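Local coordinates for sulfoquinovosidase (Escherichia coli, PDB 5AEG), which hydrolyses sulfoquinovosyl diacylglycerides, the plant sulfolipids, and simpler sulfoquinovosides such as sulfoquinovosyl glycerol, releasing sulfoquinovose for sulfoglycolysis, at residues Y607-G610 against R611-V615; L215-E219 against D220-L224; L121-Q124 against P125-I129; S234-E237 against K238-A241; V586-P589 against L590-Y594. One frame throughout, in Å; residues are numbered along the deposited sequence.

Five local contacts follow one another along the chain; none nests in or crosses another. Interaction 3 comes first, where a turn closes the step from strand 116-122 to strand 129-133. Interaction 2 follows at the bend joining strands 212-217 and 221-228; it meets interaction 3 where L215 packs on L121, their strands being neighbours. A few residues on, interaction 4 is a stretch of helix 232-243. Interaction 5 turns the chain after strand 587-588, and its L592 touches L236 of interaction 4, tying that helix to the C-terminal region. Interaction 1 closes the hairpin 607-615, whose first strand pairs with strand 587-588 of interaction 5.

Interaction 1 of 5, residues Y607-G610 against R611-V615; sequences YLLG and RDILV
Y607 lays one face of its ring against V615: CB of V615 stands 3.9 Å from the centroid of the Y607 ring, 23° off the normal, a CH-pi contact displaced toward the rim. The two side chains run side by side in the same direction, with CG1 of V615 reaching the phenol oxygen, while CG2 lies near CE2 of the ring. With chi1 at 62°, the ring of Y607 is held between its own backbone N and carbonyl carbon, and its hydroxyl is fixed by the carbonyl of F530. Were the ring cut back to an alanine, V615 would probably lose the aromatic surface under its methyls and the F530 carbonyl would be left without this donor. The backbones of the two strands pair: V615 N gives an almost straight bond to Y607 O (2.8 Å), Y607 N returns one to V615 O, and L609 N binds I613 O. L608 and L614 meet on the other face of the sheet, L608 CD2 to L614 CB, 3.9 Å. G610, with positive phi, helps turn this antiparallel beta hairpin. On its flanks, strand 587-588 pairs with strand 607-609 and strand 660-663 with strand 613-615, while F672 of helix 669-673 packs on I613.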
loop_
_atom_site.group_PDB
_atom_site.type_symbol
_atom_site.label_atom_id
_atom_site.label_comp_id
_atom_site.label_asym_id
_atom_site.label_seq_id
_atom_site.Cartn_x
_atom_site.Cartn_y
_atom_site.Cartn_z
ATOM N N TYR A 607 3.188 13.427 -10.173
ATOM C CA TYR A 607 1.875 12.940 -10.263
ATOM C C TYR A 607 0.900 14.018 -10.558
ATOM O O TYR A 607 1.220 15.188 -10.438
ATOM C CB TYR A 607 1.401 12.158 -9.001
ATOM C CG TYR A 607 1.369 12.961 -7.739
ATOM C CD1 TYR A 607 2.564 13.203 -6.986
ATOM C CD2 TYR A 607 0.193 13.474 -7.241
ATOM C CE1 TYR A 607 2.542 13.951 -5.798
ATOM C CE2 TYR A 607 0.172 14.241 -6.056
ATOM C CZ TYR A 607 1.346 14.459 -5.334
ATOM O OH TYR A 607 1.241 15.178 -4.159
ATOM N N LEU A 608 -0.286 13.593 -10.977
ATOM C CA LEU A 608 -1.439 14.495 -11.077
ATOM C C LEU A 608 -2.349 14.281 -9.838
ATOM O O LEU A 608 -2.635 13.145 -9.435
ATOM C CB LEU A 608 -2.221 14.213 -12.344
ATOM C CG LEU A 608 -1.527 14.433 -13.663
ATOM C CD1 LEU A 608 -2.334 13.838 -14.854
ATOM C CD2 LEU A 608 -1.150 15.860 -13.909
ATOM N N LEU A 609 -2.763 15.364 -9.231
ATOM C CA LEU A 609 -3.766 15.378 -8.148
ATOM C C LEU A 609 -5.073 15.708 -8.814
ATOM O O LEU A 609 -5.282 16.837 -9.219
ATOM C CB LEU A 609 -3.419 16.390 -7.071
ATOM C CG LEU A 609 -4.259 16.470 -5.794
ATOM C CD1 LEU A 609 -4.150 15.169 -4.949
ATOM C CD2 LEU A 609 -3.855 17.664 -4.944
ATOM N N GLY A 610 -5.965 14.723 -8.864
ATOM C CA GLY A 610 -7.146 14.790 -9.755
ATOM C C GLY A 610 -6.646 14.997 -11.195
ATOM O O GLY A 610 -5.520 14.646 -11.542
ATOM N N ARG A 611 -7.524 15.550 -12.038
ATOM C CA ARG A 611 -7.186 15.844 -13.428
ATOM C C ARG A 611 -6.280 17.058 -13.681
ATOM O O ARG A 611 -5.478 17.039 -14.636
ATOM C CB ARG A 611 -8.507 16.034 -14.202
ATOM C CG ARG A 611 -8.412 16.337 -15.686
ATOM C CD ARG A 611 -7.815 15.264 -16.523
ATOM N NE ARG A 611 -7.539 15.685 -17.949
ATOM C CZ ARG A 611 -6.380 16.217 -18.373
ATOM N NH1 ARG A 611 -5.294 16.446 -17.521
ATOM N NH2 ARG A 611 -6.278 16.524 -19.654
ATOM N N ASP A 612 -6.387 18.102 -12.845
ATOM C CA ASP A 612 -5.969 19.458 -13.261
ATOM C C ASP A 612 -4.767 20.019 -12.510
ATOM O O ASP A 612 -4.329 21.136 -12.795
ATOM C CB ASP A 612 -7.186 20.389 -13.086
ATOM C CG ASP A 612 -8.326 20.110 -14.088
ATOM O OD1 ASP A 612 -8.011 19.576 -15.116
ATOM O OD2 ASP A 612 -9.497 20.375 -13.791
ATOM N N ILE A 613 -4.227 19.286 -11.510
ATOM C CA ILE A 613 -3.037 19.795 -10.805
ATOM C C ILE A 613 -1.901 18.832 -11.017
ATOM O O ILE A 613 -2.082 17.604 -10.877
ATOM C CB ILE A 613 -3.312 19.899 -9.287
ATOM C CG1 ILE A 613 -4.387 20.937 -9.037
ATOM C CG2 ILE A 613 -2.011 20.286 -8.557
ATOM C CD1 ILE A 613 -4.880 21.063 -7.609
ATOM N N LEU A 614 -0.721 19.347 -11.335
ATOM C CA LEU A 614 0.451 18.551 -11.484
ATOM C C LEU A 614 1.364 18.874 -10.309
ATOM O O LEU A 614 1.672 20.069 -10.057
ATOM C CB LEU A 614 1.124 18.816 -12.807
ATOM C CG LEU A 614 2.411 18.017 -13.183
ATOM C CD1 LEU A 614 2.511 17.868 -14.693
ATOM C CD2 LEU A 614 3.690 18.561 -12.642
ATOM N N VAL A 615 1.898 17.830 -9.651
ATOM C CA VAL A 615 2.759 18.027 -8.422
ATOM C C VAL A 615 4.087 17.315 -8.601
ATOM O O VAL A 615 4.120 16.106 -8.961
ATOM C CB VAL A 615 2.091 17.529 -7.126
ATOM C CG1 VAL A 615 2.903 17.867 -5.848
ATOM C CG2 VAL A 615 0.653 17.986 -7.009
#

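Interaction 2 of 5, residues L215-E219 against D220-L224; sequences LALWE and DKATL
E219 and K221 send their side chains out of the bend side by side, pointing the same way, and the ends meet in a long salt bridge, OE2 of E219 to NZ of K221 at 3.8 Å. The glutamate runs out extended beyond CG, whereas the lysine bends at its third and fourth torsions, which swings its ammonium round to the carboxylate. OE1 of the same glutamate is engaged by the amide of N199. The side chain of D220 crosses that of E219 at a slant, its carboxylate plane turned 51° from that of E219, and D220 OD1 lies 4.6 Å from E219 OE2; the lysine beside E219 may offset part of this like charge, and Q108 binds the other aspartate oxygen. The bend links strands 212-217 and 221-228 of the N-terminal beta domain without pairing them, their short segments running at 137° to each other. Leucines and an alanine bridge the gap. CD2 of L217 presses on CB of A222 at 3.6 Å, and further along CD1 of L215 meets CD2 of L224 at 3.8 Å, the two side chains inclined to one another. L215 and L224 also rest on strand 116-122, on L121 and L119 respectively.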
loop_
_atom_site.group_PDB
_atom_site.type_symbol
_atom_site.label_atom_id
_atom_site.label_comp_id
_atom_site.label_asym_id
_atom_site.label_seq_id
_atom_site.Cartn_x
_atom_site.Cartn_y
_atom_site.Cartn_z
ATOM N N LEU A 215 6.158 -15.590 -14.687
ATOM C CA LEU A 215 5.478 -15.626 -13.429
ATOM C C LEU A 215 5.758 -16.965 -12.763
ATOM O O LEU A 215 5.330 -18.037 -13.283
ATOM C CB LEU A 215 4.015 -15.473 -13.650
ATOM C CG LEU A 215 3.544 -14.323 -14.574
ATOM C CD1 LEU A 215 2.033 -14.279 -14.495
ATOM C CD2 LEU A 215 4.116 -13.020 -14.184
ATOM N N ALA A 216 6.437 -16.909 -11.637
ATOM C CA ALA A 216 6.750 -18.067 -10.819
ATOM C C ALA A 216 5.821 -18.159 -9.621
ATOM O O ALA A 216 5.631 -17.162 -8.884
ATOM C CB ALA A 216 8.183 -18.067 -10.407
ATOM N N LEU A 217 5.195 -19.337 -9.445
ATOM C CA LEU A 217 4.327 -19.578 -8.323
ATOM C C LEU A 217 4.811 -20.785 -7.500
ATOM O O LEU A 217 5.245 -21.813 -8.063
ATOM C CB LEU A 217 2.863 -19.852 -8.722
ATOM C CG LEU A 217 2.086 -18.824 -9.494
ATOM C CD1 LEU A 217 2.298 -19.003 -10.946
ATOM C CD2 LEU A 217 0.625 -18.954 -9.148
ATOM N N TRP A 218 4.696 -20.674 -6.179
ATOM C CA TRP A 218 4.981 -21.796 -5.281
ATOM C C TRP A 218 3.687 -22.489 -4.946
ATOM O O TRP A 218 3.226 -22.502 -3.792
ATOM C CB TRP A 218 5.700 -21.333 -4.034
ATOM C CG TRP A 218 7.080 -20.912 -4.333
ATOM C CD1 TRP A 218 7.596 -20.673 -5.551
ATOM C CD2 TRP A 218 8.104 -20.542 -3.380
ATOM N NE1 TRP A 218 8.909 -20.314 -5.449
ATOM C CE2 TRP A 218 9.226 -20.175 -4.114
ATOM C CE3 TRP A 218 8.186 -20.561 -1.983
ATOM C CZ2 TRP A 218 10.437 -19.813 -3.504
ATOM C CZ3 TRP A 218 9.390 -20.173 -1.367
ATOM C CH2 TRP A 218 10.491 -19.825 -2.126
ATOM N N GLU A 219 3.042 -23.036 -5.956
ATOM C CA GLU A 219 1.825 -23.800 -5.762
ATOM C C GLU A 219 1.683 -24.748 -6.976
ATOM O O GLU A 219 2.399 -24.617 -7.961
ATOM C CB GLU A 219 0.591 -22.921 -5.633
ATOM C CG GLU A 219 -0.506 -23.509 -4.771
ATOM C CD GLU A 219 -1.524 -22.526 -4.259
ATOM O OE1 GLU A 219 -1.340 -21.262 -4.293
ATOM O OE2 GLU A 219 -2.566 -23.034 -3.795
ATOM N N ASP A 220 0.836 -25.755 -6.800
ATOM C CA ASP A 220 0.497 -26.711 -7.835
ATOM C C ASP A 220 -0.628 -26.332 -8.710
ATOM O O ASP A 220 -0.955 -27.080 -9.667
ATOM C CB ASP A 220 0.125 -28.039 -7.117
ATOM C CG ASP A 220 -1.154 -27.890 -6.293
ATOM O OD1 ASP A 220 -1.147 -27.133 -5.307
ATOM O OD2 ASP A 220 -2.209 -28.400 -6.688
ATOM N N LYS A 221 -1.247 -25.165 -8.476
ATOM C CA LYS A 221 -2.307 -24.690 -9.325
ATOM C C LYS A 221 -2.202 -23.187 -9.429
ATOM O O LYS A 221 -1.585 -22.533 -8.570
ATOM C CB LYS A 221 -3.649 -25.078 -8.730
ATOM C CG LYS A 221 -4.097 -24.325 -7.466
ATOM C CD LYS A 221 -5.180 -25.058 -6.649
ATOM C CE LYS A 221 -6.346 -24.186 -6.182
ATOM N NZ LYS A 221 -6.045 -23.048 -5.259
ATOM N N ALA A 222 -2.777 -22.637 -10.477
ATOM C CA ALA A 222 -2.844 -21.175 -10.626
ATOM C C ALA A 222 -4.066 -20.754 -11.379
ATOM O O ALA A 222 -4.461 -21.415 -12.352
ATOM C CB ALA A 222 -1.625 -20.719 -11.340
ATOM N N THR A 223 -4.639 -19.625 -10.988
ATOM C CA THR A 223 -5.737 -19.023 -11.720
ATOM C C THR A 223 -5.394 -17.571 -12.020
ATOM O O THR A 223 -5.144 -16.804 -11.056
ATOM C CB THR A 223 -6.979 -19.032 -10.860
ATOM O OG1 THR A 223 -7.334 -20.407 -10.562
ATOM C CG2 THR A 223 -8.098 -18.355 -11.589
ATOM N N LEU A 224 -5.388 -17.225 -13.300
ATOM C CA LEU A 224 -5.061 -15.877 -13.766
ATOM C C LEU A 224 -6.242 -15.307 -14.567
ATOM O O LEU A 224 -6.844 -16.016 -15.369
ATOM C CB LEU A 224 -3.857 -15.912 -14.706
ATOM C CG LEU A 224 -2.593 -16.591 -14.223
ATOM C CD1 LEU A 224 -2.646 -18.112 -14.477
ATOM C CD2 LEU A 224 -1.363 -15.956 -14.856
#

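Interaction 3 of 5, residues L121-Q124 against P125-I129; sequences LAAQ and PEDHI
A type I beta turn from Q124 to D127 carries the chain of the galactose mutarotase-like domain from strand 116-122 toward strand 129-133, and its two end residues hold each other twice. D127 N closes the turn on Q124 O at 3.1 Å with an N-H...O angle of 169°, although it approaches from above the carbonyl plane. In return, the carboxylate of D127 reaches back to the other end: OD2 of D127 accepts from Q124 N at 3.0 Å, the backbone N-H of Q124 arriving from well above the carboxylate plane. The first torsion of D127, -63°, sets CG opposite its own carbonyl carbon and directs the carboxylate back across the turn, where D127 OD2 also comes within 4.1 Å of the methyl CB of A123. At the corner, E126 folds over Q124, its carboxyl carbon CD 3.6 Å from Q124 CB. Q191 gives a second bond to D127 OD2, and R142 binds the carbonyls of both Q124 and D127. Without its carboxylate, as in an alanine at D127, the turn would probably lose the common acceptor of the backbone N-H of Q124 and the Q191 side chain, and its start would be free to shift. With two N-H donors on OD2 and the guanidinium of R142 on the neighbouring carbonyls, the buried carboxylate is likely to be stabilised in its charged form, where it can hold the turn by polar bonds.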
loop_
_atom_site.group_PDB
_atom_site.type_symbol
_atom_site.label_atom_id
_atom_site.label_comp_id
_atom_site.label_asym_id
_atom_site.label_seq_id
_atom_site.Cartn_x
_atom_site.Cartn_y
_atom_site.Cartn_z
ATOM N N LEU A 121 4.346 -15.401 -20.236
ATOM C CA LEU A 121 3.471 -14.616 -21.008
ATOM C C LEU A 121 4.229 -13.868 -22.088
ATOM O O LEU A 121 5.301 -13.320 -21.881
ATOM C CB LEU A 121 2.686 -13.601 -20.139
ATOM C CG LEU A 121 1.951 -14.162 -18.925
ATOM C CD1 LEU A 121 1.254 -13.006 -18.215
ATOM C CD2 LEU A 121 0.936 -15.196 -19.315
ATOM N N ALA A 122 3.688 -13.850 -23.305
ATOM C CA ALA A 122 4.371 -13.182 -24.379
ATOM C C ALA A 122 4.404 -11.622 -24.008
ATOM O O ALA A 122 3.473 -11.128 -23.405
ATOM C CB ALA A 122 3.613 -13.376 -25.682
ATOM N N ALA A 123 5.438 -10.953 -24.430
ATOM C CA ALA A 123 5.542 -9.521 -24.331
ATOM C C ALA A 123 6.304 -8.891 -25.445
ATOM O O ALA A 123 7.013 -9.580 -26.149
ATOM C CB ALA A 123 6.267 -9.186 -23.014
ATOM N N GLN A 124 6.303 -7.543 -25.488
ATOM C CA GLN A 124 7.153 -6.781 -26.441
ATOM C C GLN A 124 8.210 -5.987 -25.725
ATOM O O GLN A 124 7.962 -5.495 -24.625
ATOM C CB GLN A 124 6.338 -5.802 -27.273
ATOM C CG GLN A 124 5.169 -6.398 -28.063
ATOM C CD GLN A 124 4.111 -5.311 -28.453
ATOM O OE1 GLN A 124 3.919 -4.198 -27.771
ATOM N NE2 GLN A 124 3.409 -5.601 -29.536
ATOM N N PRO A 125 9.385 -5.821 -26.322
ATOM C CA PRO A 125 10.444 -5.119 -25.655
ATOM C C PRO A 125 10.086 -3.714 -25.174
ATOM O O PRO A 125 10.605 -3.315 -24.173
ATOM C CB PRO A 125 11.558 -5.051 -26.708
ATOM C CG PRO A 125 11.326 -6.287 -27.507
ATOM C CD PRO A 125 9.854 -6.357 -27.629
ATOM N N GLU A 126 9.227 -3.002 -25.887
ATOM C CA GLU A 126 8.827 -1.619 -25.506
ATOM C C GLU A 126 7.780 -1.502 -24.366
ATOM O O GLU A 126 7.506 -0.405 -23.873
ATOM C CB GLU A 126 8.264 -0.863 -26.710
ATOM C CG GLU A 126 7.020 -1.477 -27.272
ATOM C CD GLU A 126 7.299 -2.526 -28.429
ATOM O OE1 GLU A 126 8.422 -3.124 -28.573
ATOM O OE2 GLU A 126 6.356 -2.738 -29.198
ATOM N N ASP A 127 7.180 -2.604 -23.945
ATOM C CA ASP A 127 6.101 -2.503 -23.014
ATOM C C ASP A 127 6.624 -1.988 -21.643
ATOM O O ASP A 127 7.688 -2.387 -21.211
ATOM C CB ASP A 127 5.441 -3.863 -22.776
ATOM C CG ASP A 127 4.784 -4.458 -24.021
ATOM O OD1 ASP A 127 4.448 -3.712 -24.967
ATOM O OD2 ASP A 127 4.490 -5.671 -23.979
ATOM N N HIS A 128 5.827 -1.179 -20.962
ATOM C CA HIS A 128 6.034 -0.917 -19.524
ATOM C C HIS A 128 5.048 -1.693 -18.732
ATOM O O HIS A 128 3.973 -2.120 -19.230
ATOM C CB HIS A 128 5.923 0.616 -19.209
ATOM C CG HIS A 128 6.776 1.456 -20.089
ATOM N ND1 HIS A 128 8.112 1.699 -19.837
ATOM C CD2 HIS A 128 6.506 2.075 -21.284
ATOM C CE1 HIS A 128 8.620 2.486 -20.790
ATOM N NE2 HIS A 128 7.675 2.700 -21.689
ATOM N N ILE A 129 5.322 -1.798 -17.414
ATOM C CA ILE A 129 4.532 -2.592 -16.543
ATOM C C ILE A 129 4.379 -1.812 -15.208
ATOM O O ILE A 129 5.391 -1.306 -14.674
ATOM C CB ILE A 129 5.233 -3.928 -16.268
ATOM C CG1 ILE A 129 5.336 -4.862 -17.521
ATOM C CG2 ILE A 129 4.513 -4.688 -15.189
ATOM C CD1 ILE A 129 3.957 -5.360 -17.970
#

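Interaction 4 of 5, residues S234-E237 against K238-A241; sequences SLLE and KLTA
K238 lies along the helix surface back toward S234, its chain extended beyond CG, so that the methylenes pass beside the preceding turn: CG of K238 lies 3.6 Å from S234 O, and CE 3.8 Å from S234 OG. The first torsion, -73°, starts the chain on this backward course, and the ammonium ends at the carbonyl of C228. The backbone N of K238 meanwhile binds S234 O at 3.0 Å. E237 has an extended chain whose CB touches K238 N; its carbonyl does the main work, E237 O accepting from A241 N at 3.0 Å and from R245 as well. The K238 and A241 bonds belong to the i to i+4 series of alpha-helix 232-243, which follows strand 221-228 and packs against the strands before it through L235 and L239, both resting on Y194. L236 takes a double load at its carbonyl, for T240 N and T240 OG1 both give to L236 O, the hydroxyl at 2.8 Å. T240 OG1 reaches that oxygen because its chi1 of 59° folds it back over the helix, and it also accepts from NE of R245. The side chain of L236 packs on P585 and L592, with its CD2 only loosely near L239 CD2, at 4.5 Å.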
loop_
_atom_site.group_PDB
_atom_site.type_symbol
_atom_site.label_atom_id
_atom_site.label_comp_id
_atom_site.label_asym_id
_atom_site.label_seq_id
_atom_site.Cartn_x
_atom_site.Cartn_y
_atom_site.Cartn_z
ATOM N N SER A 234 -10.294 3.491 -18.263
ATOM C CA SER A 234 -11.275 2.406 -18.386
ATOM C C SER A 234 -10.723 1.105 -17.745
ATOM O O SER A 234 -11.425 0.367 -17.119
ATOM C CB SER A 234 -11.622 2.150 -19.899
ATOM O OG SER A 234 -12.558 1.105 -19.924
ATOM N N LEU A 235 -9.449 0.865 -17.988
ATOM C CA LEU A 235 -8.798 -0.313 -17.423
ATOM C C LEU A 235 -8.925 -0.341 -15.887
ATOM O O LEU A 235 -9.283 -1.367 -15.316
ATOM C CB LEU A 235 -7.393 -0.424 -17.941
ATOM C CG LEU A 235 -6.740 -1.766 -17.625
ATOM C CD1 LEU A 235 -7.440 -2.898 -18.396
ATOM C CD2 LEU A 235 -5.275 -1.720 -17.941
ATOM N N LEU A 236 -8.784 0.811 -15.236
ATOM C CA LEU A 236 -8.845 0.893 -13.772
ATOM C C LEU A 236 -10.234 0.751 -13.257
ATOM O O LEU A 236 -10.475 0.171 -12.204
ATOM C CB LEU A 236 -8.136 2.194 -13.223
ATOM C CG LEU A 236 -6.621 2.281 -13.465
ATOM C CD1 LEU A 236 -6.134 3.550 -12.850
ATOM C CD2 LEU A 236 -5.851 1.136 -12.842
ATOM N N GLU A 237 -11.200 1.271 -14.016
ATOM C CA GLU A 237 -12.593 0.974 -13.766
ATOM C C GLU A 237 -12.860 -0.549 -13.816
ATOM O O GLU A 237 -13.521 -1.066 -12.940
ATOM C CB GLU A 237 -13.521 1.755 -14.723
ATOM C CG GLU A 237 -14.982 1.486 -14.418
ATOM C CD GLU A 237 -15.940 2.274 -15.295
ATOM O OE1 GLU A 237 -15.522 2.765 -16.366
ATOM O OE2 GLU A 237 -17.122 2.355 -14.909
ATOM N N LYS A 238 -12.335 -1.249 -14.810
ATOM C CA LYS A 238 -12.510 -2.708 -14.877
ATOM C C LYS A 238 -11.801 -3.402 -13.749
ATOM O O LYS A 238 -12.351 -4.259 -13.072
ATOM C CB LYS A 238 -12.037 -3.233 -16.239
ATOM C CG LYS A 238 -13.072 -2.823 -17.302
ATOM C CD LYS A 238 -12.568 -3.127 -18.689
ATOM C CE LYS A 238 -13.528 -2.577 -19.780
ATOM N NZ LYS A 238 -13.133 -3.258 -21.040
ATOM N N LEU A 239 -10.588 -2.928 -13.440
ATOM C CA LEU A 239 -9.812 -3.610 -12.401
ATOM C C LEU A 239 -10.454 -3.495 -11.050
ATOM O O LEU A 239 -10.526 -4.507 -10.246
ATOM C CB LEU A 239 -8.343 -3.103 -12.386
ATOM C CG LEU A 239 -7.432 -3.735 -11.314
ATOM C CD1 LEU A 239 -7.241 -5.261 -11.520
ATOM C CD2 LEU A 239 -6.071 -3.090 -11.423
ATOM N N THR A 240 -10.947 -2.309 -10.743
ATOM C CA THR A 240 -11.659 -2.101 -9.511
ATOM C C THR A 240 -13.078 -2.726 -9.459
ATOM O O THR A 240 -13.576 -2.984 -8.358
ATOM C CB THR A 240 -11.740 -0.594 -9.094
ATOM O OG1 THR A 240 -12.384 0.171 -10.109
ATOM C CG2 THR A 240 -10.307 0.000 -8.883
ATOM N N ALA A 241 -13.725 -2.936 -10.608
ATOM C CA ALA A 241 -14.974 -3.784 -10.609
ATOM C C ALA A 241 -14.664 -5.193 -10.173
ATOM O O ALA A 241 -15.459 -5.797 -9.512
ATOM C CB ALA A 241 -15.645 -3.775 -12.008
#

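Interaction 5 of 5, residues V586-P589 against L590-Y594; sequences VMRP and LFLHY
With chi1 of -58° and an extended run from CG to NE, R588 carries its guanidinium to H593, whose own CG, anti to its carbonyl carbon, brings the imidazole to meet it. NH1 of R588 gives a hydrogen bond to H593 NE2 at 3.0 Å. The nitrogen of the imidazole sits at the edge of the guanidinium, close to its plane, while the two flat groups are turned 44° apart. Because NE2 accepts here, H593 probably carries its proton on ND1 if neutral; the adjacent positive charge would disfavour a second proton. NE of R588 is in turn bound by the carbonyl of P585, which helps fix the rotation of the guanidinium. Next along the chain, P589 offers CB to one face of the F591 ring, 3.8 Å from the centroid and 19° off its normal, a CH-pi contact toward the rim. CD of P589 touches CG of L592 at 3.9 Å, and L592 CD1 reaches across to R588 CB at the same distance, the leucine and arginine chains crossing nearly at right angles. Y601 stacks on F591, and helix 486-495 packs on P589 through L491 and M495. L592 N bonds to P589 O at 3.1 Å, closing a beta turn over P589-L592, with helical backbone angles in L590 and F591, that takes the chain off edge strand 587-588 of the C-terminal antiparallel sheet.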
loop_
_atom_site.group_PDB
_atom_site.type_symbol
_atom_site.label_atom_id
_atom_site.label_comp_id
_atom_site.label_asym_id
_atom_site.label_seq_id
_atom_site.Cartn_x
_atom_site.Cartn_y
_atom_site.Cartn_z
ATOM N N VAL A 586 -7.004 9.176 -6.859
ATOM C CA VAL A 586 -6.834 10.600 -6.529
ATOM C C VAL A 586 -5.476 11.115 -6.937
ATOM O O VAL A 586 -5.374 12.183 -7.514
ATOM C CB VAL A 586 -7.123 10.876 -5.032
ATOM C CG1 VAL A 586 -6.980 12.357 -4.734
ATOM C CG2 VAL A 586 -8.536 10.414 -4.712
ATOM N N MET A 587 -4.403 10.332 -6.707
ATOM C CA MET A 587 -3.127 10.700 -7.202
ATOM C C MET A 587 -2.860 9.798 -8.394
ATOM O O MET A 587 -2.897 8.585 -8.285
ATOM C CB MET A 587 -2.038 10.502 -6.104
ATOM C CG MET A 587 -2.212 11.425 -4.963
ATOM S SD MET A 587 -1.295 10.951 -3.424
ATOM C CE MET A 587 0.381 11.142 -3.924
ATOM N N ARG A 588 -2.616 10.439 -9.543
ATOM C CA ARG A 588 -2.607 9.753 -10.812
ATOM C C ARG A 588 -1.290 9.800 -11.552
ATOM O O ARG A 588 -0.628 10.882 -11.654
ATOM C CB ARG A 588 -3.697 10.436 -11.712
ATOM C CG ARG A 588 -5.070 10.394 -11.093
ATOM C CD ARG A 588 -6.142 11.147 -11.899
ATOM N NE ARG A 588 -7.351 11.340 -11.139
ATOM C CZ ARG A 588 -8.432 12.006 -11.574
ATOM N NH1 ARG A 588 -8.472 12.538 -12.802
ATOM N NH2 ARG A 588 -9.482 12.184 -10.793
ATOM N N PRO A 589 -0.917 8.691 -12.224
ATOM C CA PRO A 589 0.193 8.665 -13.133
ATOM C C PRO A 589 -0.142 9.630 -14.302
ATOM O O PRO A 589 -1.310 9.676 -14.670
ATOM C CB PRO A 589 0.211 7.203 -13.619
ATOM C CG PRO A 589 -0.489 6.443 -12.534
ATOM C CD PRO A 589 -1.536 7.362 -12.050
ATOM N N LEU A 590 0.826 10.388 -14.780
ATOM C CA LEU A 590 0.533 11.409 -15.851
ATOM C C LEU A 590 -0.057 10.737 -17.145
ATOM O O LEU A 590 -0.880 11.356 -17.852
ATOM C CB LEU A 590 1.723 12.177 -16.219
ATOM C CG LEU A 590 1.951 13.497 -15.443
ATOM C CD1 LEU A 590 2.214 13.337 -13.935
ATOM C CD2 LEU A 590 3.044 14.315 -16.063
ATOM N N PHE A 591 0.289 9.476 -17.378
ATOM C CA PHE A 591 -0.150 8.780 -18.596
ATOM C C PHE A 591 -1.614 8.424 -18.529
ATOM O O PHE A 591 -2.163 8.127 -19.550
ATOM C CB PHE A 591 0.775 7.628 -18.970
ATOM C CG PHE A 591 0.879 6.549 -17.924
ATOM C CD1 PHE A 591 -0.152 5.674 -17.707
ATOM C CD2 PHE A 591 1.995 6.452 -17.181
ATOM C CE1 PHE A 591 -0.023 4.646 -16.759
ATOM C CE2 PHE A 591 2.126 5.470 -16.204
ATOM C CZ PHE A 591 1.137 4.555 -16.023
ATOM N N LEU A 592 -2.304 8.546 -17.380
ATOM C CA LEU A 592 -3.733 8.395 -17.369
ATOM C C LEU A 592 -4.424 9.488 -18.238
ATOM O O LEU A 592 -5.530 9.231 -18.797
ATOM C CB LEU A 592 -4.365 8.453 -16.019
ATOM C CG LEU A 592 -4.053 7.366 -14.983
ATOM C CD1 LEU A 592 -5.008 7.408 -13.822
ATOM C CD2 LEU A 592 -3.955 6.010 -15.600
ATOM N N HIS A 593 -3.804 10.662 -18.296
ATOM C CA HIS A 593 -4.399 11.810 -19.027
ATOM C C HIS A 593 -3.603 12.272 -20.199
ATOM O O HIS A 593 -4.110 13.114 -20.921
ATOM C CB HIS A 593 -4.719 12.965 -18.083
ATOM C CG HIS A 593 -5.712 12.624 -17.067
ATOM N ND1 HIS A 593 -7.012 12.234 -17.387
ATOM C CD2 HIS A 593 -5.606 12.528 -15.706
ATOM C CE1 HIS A 593 -7.664 11.955 -16.271
ATOM N NE2 HIS A 593 -6.833 12.139 -15.240
ATOM N N TYR A 594 -2.354 11.826 -20.379
ATOM C CA TYR A 594 -1.419 12.239 -21.443
ATOM C C TYR A 594 -0.903 10.938 -22.068
ATOM O O TYR A 594 0.258 10.717 -22.173
ATOM C CB TYR A 594 -0.263 13.183 -20.914
ATOM C CG TYR A 594 -0.872 14.422 -20.321
ATOM C CD1 TYR A 594 -1.177 15.535 -21.142
ATOM C CD2 TYR A 594 -1.270 14.472 -18.991
ATOM C CE1 TYR A 594 -1.886 16.637 -20.631
ATOM C CE2 TYR A 594 -1.922 15.602 -18.447
ATOM C CZ TYR A 594 -2.180 16.711 -19.255
ATOM O OH TYR A 594 -2.908 17.790 -18.817
#